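Local coordinates for hypothetical protein (Nostoc punctiforme, PDB 2INB) that probably takes part, as an XisH family protein, in the site-specific recombination of nitrogen-fixation genes in cyanobacteria, at residues A[75-78]-A[79-83]. Numbering follows the deposited sequence.
Sequences TALG and QFINY
Hydrogen bonds from N-H of residue i+4 to C=O of residue i run through this part of helix 69-88: Q79 N meets T75 O at 2.9 Å and 169°, while F80 N reaches A76 O less straight, at 148°. I81 and N82 repeat the pattern onto L77 and G78. Along one flank T75 and Q79 run side by side. A T75 chi1 of -63° sets OG1 next to the backbone nitrogen and leaves the methyl on the glutamine's side, CG2 lying 3.6 Å from Q79 NE2. Extended beyond CG, the Q79 chain first passes T75 O, with CB and CG each 3.3 Å from it, and its OE1 then accepts a hydrogen bond from K61 NZ. An alanine in place of Q79 is likely to leave the K61 ammonium without this acceptor and the T75 methyl without its amide neighbour. On a separate flank L77 and I81 meet obliquely through apolar carbons, L77 CG lying 4.0 Å from I81 CD1. The helix of this beta-alpha-beta unit is thus two-sided: F80 packs against strands 54-60 and 94-101, whereas T75 OG1, I81 and N82 ND2 meet the second subunit, hydrogen-bonded to its T75 OG1, packed on its I81 and hydrogen-bonded to its H74 ND1, respectively.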
ATOM      1  N   THR A  75       2.085  -2.488   3.292  1.00 14.94           N
ATOM      2  CA  THR A  75       0.920  -1.938   3.990  1.00 13.88           C
ATOM      3  C   THR A  75       1.170  -0.491   4.361  1.00 15.68           C
ATOM      4  O   THR A  75       0.286   0.350   4.208  1.00 16.13           O
ATOM      5  CB  THR A  75       0.616  -2.793   5.226  1.00 13.56           C
ATOM      6  OG1 THR A  75       0.260  -4.122   4.784  1.00 17.64           O
ATOM      7  CG2 THR A  75      -0.473  -2.186   6.153  1.00 17.64           C
ATOM      8  N   ALA A  76       2.380  -0.175   4.829  1.00 15.43           N
ATOM      9  CA  ALA A  76       2.685   1.200   5.212  1.00 16.56           C
ATOM     10  C   ALA A  76       2.548   2.163   4.040  1.00 15.53           C
ATOM     11  O   ALA A  76       2.076   3.296   4.182  1.00 15.34           O
ATOM     12  CB  ALA A  76       4.109   1.332   5.829  1.00 16.87           C
ATOM     13  N   LEU A  77       3.020   1.722   2.886  1.00 14.10           N
ATOM     14  CA  LEU A  77       2.977   2.538   1.663  1.00 14.75           C
ATOM     15  C   LEU A  77       1.538   2.722   1.189  1.00 14.60           C
ATOM     16  O   LEU A  77       1.119   3.816   0.819  1.00 15.10           O
ATOM     17  CB  LEU A  77       3.828   1.880   0.581  1.00 14.90           C
ATOM     18  CG  LEU A  77       3.831   2.602  -0.760  1.00 14.01           C
ATOM     19  CD1 LEU A  77       4.454   4.048  -0.578  1.00 17.04           C
ATOM     20  CD2 LEU A  77       4.673   1.799  -1.815  1.00 14.84           C
ATOM     21  N   GLY A  78       0.774   1.643   1.154  1.00 13.35           N
ATOM     22  CA  GLY A  78      -0.645   1.749   0.713  1.00 13.10           C
ATOM     23  C   GLY A  78      -1.428   2.674   1.636  1.00 13.18           C
ATOM     24  O   GLY A  78      -2.226   3.530   1.186  1.00 14.20           O
ATOM     25  N   GLN A  79      -1.260   2.480   2.949  1.00 13.34           N
ATOM     26  CA  GLN A  79      -1.874   3.372   3.914  1.00 14.77           C
ATOM     27  C   GLN A  79      -1.450   4.804   3.678  1.00 13.95           C
ATOM     28  O   GLN A  79      -2.264   5.755   3.723  1.00 14.64           O
ATOM     29  CB  GLN A  79      -1.502   2.932   5.345  1.00 14.90           C
ATOM     30  CG  GLN A  79      -2.270   1.718   5.805  1.00 15.09           C
ATOM     31  CD  GLN A  79      -1.845   1.181   7.134  1.00 20.33           C
ATOM     32  OE1 GLN A  79      -0.743   1.454   7.593  1.00 23.31           O
ATOM     33  NE2 GLN A  79      -2.660   0.277   7.679  1.00 24.87           N
ATOM     34  N   PHE A  80      -0.159   5.002   3.448  1.00 13.15           N
ATOM     35  CA  PHE A  80       0.340   6.364   3.244  1.00 15.14           C
ATOM     36  C   PHE A  80      -0.383   7.036   2.057  1.00 15.51           C
ATOM     37  O   PHE A  80      -0.902   8.176   2.124  1.00 14.62           O
ATOM     38  CB  PHE A  80       1.862   6.394   3.029  1.00 15.67           C
ATOM     39  CG  PHE A  80       2.382   7.786   2.873  1.00 13.44           C
ATOM     40  CD1 PHE A  80       2.772   8.552   3.987  1.00 14.86           C
ATOM     41  CD2 PHE A  80       2.503   8.384   1.622  1.00 15.53           C
ATOM     42  CE1 PHE A  80       3.223   9.839   3.838  1.00 14.98           C
ATOM     43  CE2 PHE A  80       2.957   9.706   1.494  1.00 16.37           C
ATOM     44  CZ  PHE A  80       3.315  10.430   2.600  1.00 15.18           C
ATOM     45  N   ILE A  81      -0.465   6.293   0.954  1.00 13.83           N
ATOM     46  CA  ILE A  81      -1.061   6.839  -0.276  1.00 14.94           C
ATOM     47  C   ILE A  81      -2.540   7.166  -0.039  1.00 13.44           C
ATOM     48  O   ILE A  81      -3.080   8.229  -0.453  1.00 14.31           O
ATOM     49  CB  ILE A  81      -0.807   5.866  -1.459  1.00 15.84           C
ATOM     50  CG1 ILE A  81       0.682   5.942  -1.839  1.00 17.69           C
ATOM     51  CG2 ILE A  81      -1.702   6.197  -2.700  1.00 14.91           C
ATOM     52  CD1 ILE A  81       1.134   4.842  -2.735  1.00 24.47           C
ATOM     53  N   ASN A  82      -3.232   6.218   0.600  1.00 13.85           N
ATOM     54  CA  ASN A  82      -4.666   6.420   0.808  1.00 13.67           C
ATOM     55  C   ASN A  82      -4.953   7.523   1.821  1.00 14.95           C
ATOM     56  O   ASN A  82      -5.851   8.359   1.579  1.00 15.19           O
ATOM     57  CB  ASN A  82      -5.317   5.108   1.203  1.00 14.09           C
ATOM     58  CG  ASN A  82      -5.514   4.176   0.039  1.00 15.23           C
ATOM     59  OD1 ASN A  82      -5.670   4.609  -1.097  1.00 15.56           O
ATOM     60  ND2 ASN A  82      -5.555   2.866   0.336  1.00 16.19           N
ATOM     61  N   TYR A  83      -4.206   7.545   2.938  1.00 13.47           N
ATOM     62  CA  TYR A  83      -4.427   8.607   3.899  1.00 14.24           C
ATOM     63  C   TYR A  83      -4.096   9.966   3.271  1.00 14.15           C
ATOM     64  O   TYR A  83      -4.766  10.953   3.549  1.00 14.99           O
ATOM     65  CB  TYR A  83      -3.610   8.392   5.184  1.00 14.26           C
ATOM     66  CG  TYR A  83      -3.957   7.154   5.988  1.00 16.82           C
ATOM     67  CD1 TYR A  83      -5.244   6.665   6.043  1.00 26.66           C
ATOM     68  CD2 TYR A  83      -2.963   6.529   6.759  1.00 21.04           C
ATOM     69  CE1 TYR A  83      -5.557   5.514   6.793  1.00 30.19           C
ATOM     70  CE2 TYR A  83      -3.265   5.375   7.512  1.00 23.77           C
ATOM     71  CZ  TYR A  83      -4.566   4.905   7.533  1.00 26.20           C
ATOM     72  OH  TYR A  83      -4.886   3.774   8.281  1.00 36.40           O
TER